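PDB 6OZU: eukaryotic translation initiation factor 4 gamma 5 from Trypanosoma cruzi, which probably acts as a scaffold in translation initiation, its MIF4G domain being of the kind that binds the RNA helicase eIF4A in related factors. Local coordinates for residues A[223-226]-A[227-231]; A[69-72]-A[73-77]. One frame throughout, in Å; residues are numbered along the deposited sequence.

How the contacts relate
Both contacts are local, formed along single helices of the all-helical MIF4G domain: contact 2 at the end of helix 63-76, running into the first residue beyond it, contact 1 in the middle of helix 215-235, the final helix of the chain. Their centres lie 32 Å apart and they do not touch. Each helix is amphipathic at these turns, and neither contact is wholly core or wholly surface. In contact 1 the polar side dominates, with E226, T227 and N230 exposed and V225 and I228 buried. Contact 2 is richer in aliphatic residues, and L69, V70 and L73 are buried. The bonding differs too: contact 1 adds side-chain bonds to regular helical ones, whereas contact 2 ends a helix, where the bonds from D76 N and N75 N to S72 O are weak.

Contact 1 of 2, residues A[223-226]-A[227-231]; sequences NTVE and TIDNN
With chi1 at -51°, T227 keeps OG1 beside its own backbone N and turns it back to the carbonyl of N223, one turn earlier in helix 215-235, the last helix of the chain, in the all-helical, HEAT-like fold of MIF4G domains. OG1 donates to N223 O at 2.8 Å, and T227 N donates to the same oxygen at 2.9 Å from the opposite face of the carbonyl plane, so two bonds grip one acceptor. Threonine suits an exposed helical site because its hydroxyl can be satisfied by the helix backbone itself. The regular alpha-helical ladder continues from T224 O to I228 N, V225 O to D229 N and E226 O to N230 N.

On the outer surface N223 and E226 make a longer link: ND2 of N223 reaches OE2 of E226 at 3.3 Å, from above the carboxylate plane, while the acceptor stays in the plane of the amide. The extended chain of E226 carries its carboxylate to this meeting point.

V225 and D229 run side by side, CG1 of V225 coming to 4.1 Å from OD2 of D229. The valine packs on helix 194-208, and the aspartate forms a salt bridge to R202 of that helix through OD1, so apolar and charged contacts tie the same two helices. I228, branched and buried, rests on L183 of helix 173-186, while its CG1 lies 3.3 Å from T224 O. T224 bonds its hydroxyl to L220 O. One turn beyond T227, ND2 of N231 approaches T227 O from above the carbonyl plane at 2.9 Å, while N231 N binds that oxygen from the other face.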
loop_
_atom_site.group_PDB
_atom_site.type_symbol
_atom_site.label_atom_id
_atom_site.label_comp_id
_atom_site.label_asym_id
_atom_site.label_seq_id
_atom_site.Cartn_x
_atom_site.Cartn_y
_atom_site.Cartn_z
ATOM N N ASN A 223 -5.916 -17.320 13.228
ATOM C CA ASN A 223 -6.846 -17.842 12.224
ATOM C C ASN A 223 -6.488 -17.338 10.823
ATOM O O ASN A 223 -6.612 -18.104 9.864
ATOM C CB ASN A 223 -8.307 -17.539 12.560
ATOM C CG ASN A 223 -9.278 -18.543 11.999
ATOM O OD1 ASN A 223 -10.405 -18.227 11.635
ATOM N ND2 ASN A 223 -8.846 -19.773 11.881
ATOM N N THR A 224 -6.009 -16.074 10.726
ATOM C CA THR A 224 -5.591 -15.432 9.476
ATOM C C THR A 224 -4.356 -16.149 8.888
ATOM O O THR A 224 -4.387 -16.571 7.724
ATOM C CB THR A 224 -5.432 -13.912 9.668
ATOM O OG1 THR A 224 -6.696 -13.361 10.034
ATOM C CG2 THR A 224 -4.962 -13.227 8.434
ATOM N N VAL A 225 -3.306 -16.344 9.718
ATOM C CA VAL A 225 -2.094 -17.082 9.321
ATOM C C VAL A 225 -2.469 -18.511 8.904
ATOM O O VAL A 225 -1.983 -18.995 7.894
ATOM C CB VAL A 225 -0.984 -17.021 10.416
ATOM C CG1 VAL A 225 0.066 -18.126 10.305
ATOM C CG2 VAL A 225 -0.353 -15.639 10.509
ATOM N N GLU A 226 -3.388 -19.139 9.630
ATOM C CA GLU A 226 -3.883 -20.487 9.351
ATOM C C GLU A 226 -4.583 -20.575 7.982
ATOM O O GLU A 226 -4.319 -21.505 7.240
ATOM C CB GLU A 226 -4.812 -20.928 10.475
ATOM C CG GLU A 226 -5.008 -22.424 10.602
ATOM C CD GLU A 226 -6.017 -22.874 11.639
ATOM O OE1 GLU A 226 -6.324 -24.086 11.660
ATOM O OE2 GLU A 226 -6.506 -22.031 12.425
ATOM N N THR A 227 -5.467 -19.599 7.654
ATOM C CA THR A 227 -6.177 -19.502 6.369
ATOM C C THR A 227 -5.174 -19.232 5.229
ATOM O O THR A 227 -5.324 -19.828 4.154
ATOM C CB THR A 227 -7.278 -18.445 6.436
ATOM O OG1 THR A 227 -8.083 -18.696 7.582
ATOM C CG2 THR A 227 -8.132 -18.426 5.193
ATOM N N ILE A 228 -4.174 -18.343 5.457
ATOM C CA ILE A 228 -3.094 -18.041 4.503
ATOM C C ILE A 228 -2.390 -19.365 4.151
ATOM O O ILE A 228 -2.156 -19.617 2.974
ATOM C CB ILE A 228 -2.076 -16.990 5.060
ATOM C CG1 ILE A 228 -2.681 -15.574 5.025
ATOM C CG2 ILE A 228 -0.722 -17.021 4.282
ATOM C CD1 ILE A 228 -1.827 -14.448 5.670
ATOM N N ASP A 229 -2.048 -20.183 5.180
ATOM C CA ASP A 229 -1.376 -21.482 5.080
ATOM C C ASP A 229 -2.216 -22.498 4.297
ATOM O O ASP A 229 -1.697 -23.168 3.409
ATOM C CB ASP A 229 -1.099 -22.045 6.484
ATOM C CG ASP A 229 0.038 -21.410 7.258
ATOM O OD1 ASP A 229 0.753 -20.564 6.678
ATOM O OD2 ASP A 229 0.220 -21.775 8.442
ATOM N N ASN A 230 -3.507 -22.606 4.635
ATOM C CA ASN A 230 -4.463 -23.489 3.975
ATOM C C ASN A 230 -4.531 -23.158 2.485
ATOM O O ASN A 230 -4.422 -24.045 1.641
ATOM C CB ASN A 230 -5.849 -23.354 4.605
ATOM C CG ASN A 230 -6.070 -23.977 5.989
ATOM O OD1 ASN A 230 -5.188 -24.576 6.630
ATOM N ND2 ASN A 230 -7.283 -23.821 6.488
ATOM N N ASN A 231 -4.684 -21.880 2.171
ATOM C CA ASN A 231 -4.727 -21.400 0.798
ATOM C C ASN A 231 -3.378 -21.535 0.089
ATOM O O ASN A 231 -3.347 -21.808 -1.101
ATOM C CB ASN A 231 -5.263 -19.983 0.744
ATOM C CG ASN A 231 -6.760 -19.956 0.882
ATOM O OD1 ASN A 231 -7.485 -20.317 -0.021
ATOM N ND2 ASN A 231 -7.267 -19.556 2.018
#

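Contact 2 of 2, residues A[69-72]-A[73-77]; sequences LVVS and LINDI
L73 N donates to L69 O at 3.0 Å, I74 N to V70 O at 3.1 Å and N75 N to V71 O at 2.9 Å, the i to i+4 bonds of the closing turns of helix 63-76. The two bonds to S72 O, from N75 N at 3.2 Å and from D76 N, are weak, but I77 N reaches L73 O, though I77 has left helical geometry. R88 of helix 82-112 bonds the carbonyl oxygens of I74 and I77, giving acceptors at the helix end a charged partner.

N75 lies alongside V71, its ND2 4.0 Å from the valine CG1. The exposed position suits a polar asparagine, whose side chain lies about 3 Å from a bound sulfate, probably from the crystallisation liquor. I74 holds CG1 between its backbone N and carbonyl carbon (chi1 61°), which lays that atom 3.4 Å from V71 O, and packs on I87 and I91. L73 turns to L30 and I47, and V70 to I50 and I91, so the aliphatic side chains join this helix to helices 23-31, 40-53 and 82-112. The chemistry implies a helix held by apolar packing, its last turn less regularly bonded, with R88 meeting two carbonyl oxygens there.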
loop_
_atom_site.group_PDB
_atom_site.type_symbol
_atom_site.label_atom_id
_atom_site.label_comp_id
_atom_site.label_asym_id
_atom_site.label_seq_id
_atom_site.Cartn_x
_atom_site.Cartn_y
_atom_site.Cartn_z
ATOM N N LEU A 69 4.114 0.648 -13.429
ATOM C CA LEU A 69 4.916 1.639 -14.151
ATOM C C LEU A 69 6.128 2.007 -13.306
ATOM O O LEU A 69 7.206 2.214 -13.852
ATOM C CB LEU A 69 4.093 2.898 -14.501
ATOM C CG LEU A 69 3.085 2.781 -15.656
ATOM C CD1 LEU A 69 2.184 3.999 -15.715
ATOM C CD2 LEU A 69 3.782 2.575 -17.007
ATOM N N VAL A 70 5.951 2.052 -11.966
ATOM C CA VAL A 70 6.994 2.351 -10.983
ATOM C C VAL A 70 8.003 1.185 -10.943
ATOM O O VAL A 70 9.208 1.434 -10.895
ATOM C CB VAL A 70 6.405 2.715 -9.587
ATOM C CG1 VAL A 70 7.515 2.956 -8.558
ATOM C CG2 VAL A 70 5.493 3.939 -9.679
ATOM N N VAL A 71 7.509 -0.076 -11.025
ATOM C CA VAL A 71 8.351 -1.289 -11.072
ATOM C C VAL A 71 9.215 -1.227 -12.343
ATOM O O VAL A 71 10.422 -1.480 -12.282
ATOM C CB VAL A 71 7.520 -2.609 -11.016
ATOM C CG1 VAL A 71 8.417 -3.842 -11.179
ATOM C CG2 VAL A 71 6.727 -2.699 -9.725
ATOM N N SER A 72 8.581 -0.852 -13.476
ATOM C CA SER A 72 9.185 -0.708 -14.799
ATOM C C SER A 72 10.335 0.318 -14.773
ATOM O O SER A 72 11.425 0.059 -15.304
ATOM C CB SER A 72 8.114 -0.301 -15.807
ATOM O OG SER A 72 8.657 -0.091 -17.098
ATOM N N LEU A 73 10.071 1.461 -14.117
ATOM C CA LEU A 73 10.968 2.591 -13.943
ATOM C C LEU A 73 12.213 2.202 -13.143
ATOM O O LEU A 73 13.299 2.584 -13.544
ATOM C CB LEU A 73 10.185 3.749 -13.291
ATOM C CG LEU A 73 10.911 5.030 -12.886
ATOM C CD1 LEU A 73 11.562 5.706 -14.077
ATOM C CD2 LEU A 73 9.937 6.000 -12.223
ATOM N N ILE A 74 12.073 1.414 -12.059
ATOM C CA ILE A 74 13.230 0.975 -11.262
ATOM C C ILE A 74 13.917 -0.267 -11.891
ATOM O O ILE A 74 15.070 -0.556 -11.572
ATOM C CB ILE A 74 12.958 0.812 -9.737
ATOM C CG1 ILE A 74 11.887 -0.223 -9.424
ATOM C CG2 ILE A 74 12.634 2.161 -9.082
ATOM C CD1 ILE A 74 12.012 -0.747 -8.013
ATOM N N ASN A 75 13.231 -0.973 -12.808
ATOM C CA ASN A 75 13.827 -2.098 -13.541
ATOM C C ASN A 75 14.721 -1.553 -14.688
ATOM O O ASN A 75 15.651 -2.236 -15.124
ATOM C CB ASN A 75 12.750 -3.033 -14.090
ATOM C CG ASN A 75 12.177 -4.032 -13.105
ATOM O OD1 ASN A 75 11.547 -5.003 -13.516
ATOM N ND2 ASN A 75 12.345 -3.839 -11.793
ATOM N N ASP A 76 14.416 -0.322 -15.170
ATOM C CA ASP A 76 15.155 0.371 -16.226
ATOM C C ASP A 76 16.384 1.080 -15.635
ATOM O O ASP A 76 17.484 0.968 -16.187
ATOM C CB ASP A 76 14.245 1.367 -16.991
ATOM C CG ASP A 76 14.945 2.268 -18.010
ATOM O OD1 ASP A 76 15.921 1.808 -18.648
ATOM O OD2 ASP A 76 14.515 3.431 -18.169
ATOM N N ILE A 77 16.185 1.823 -14.532
ATOM C CA ILE A 77 17.245 2.567 -13.879
ATOM C C ILE A 77 17.582 1.831 -12.593
ATOM O O ILE A 77 16.858 1.948 -11.602
ATOM C CB ILE A 77 16.880 4.077 -13.692
ATOM C CG1 ILE A 77 16.208 4.658 -14.969
ATOM C CG2 ILE A 77 18.135 4.873 -13.334
ATOM C CD1 ILE A 77 15.342 5.855 -14.802
#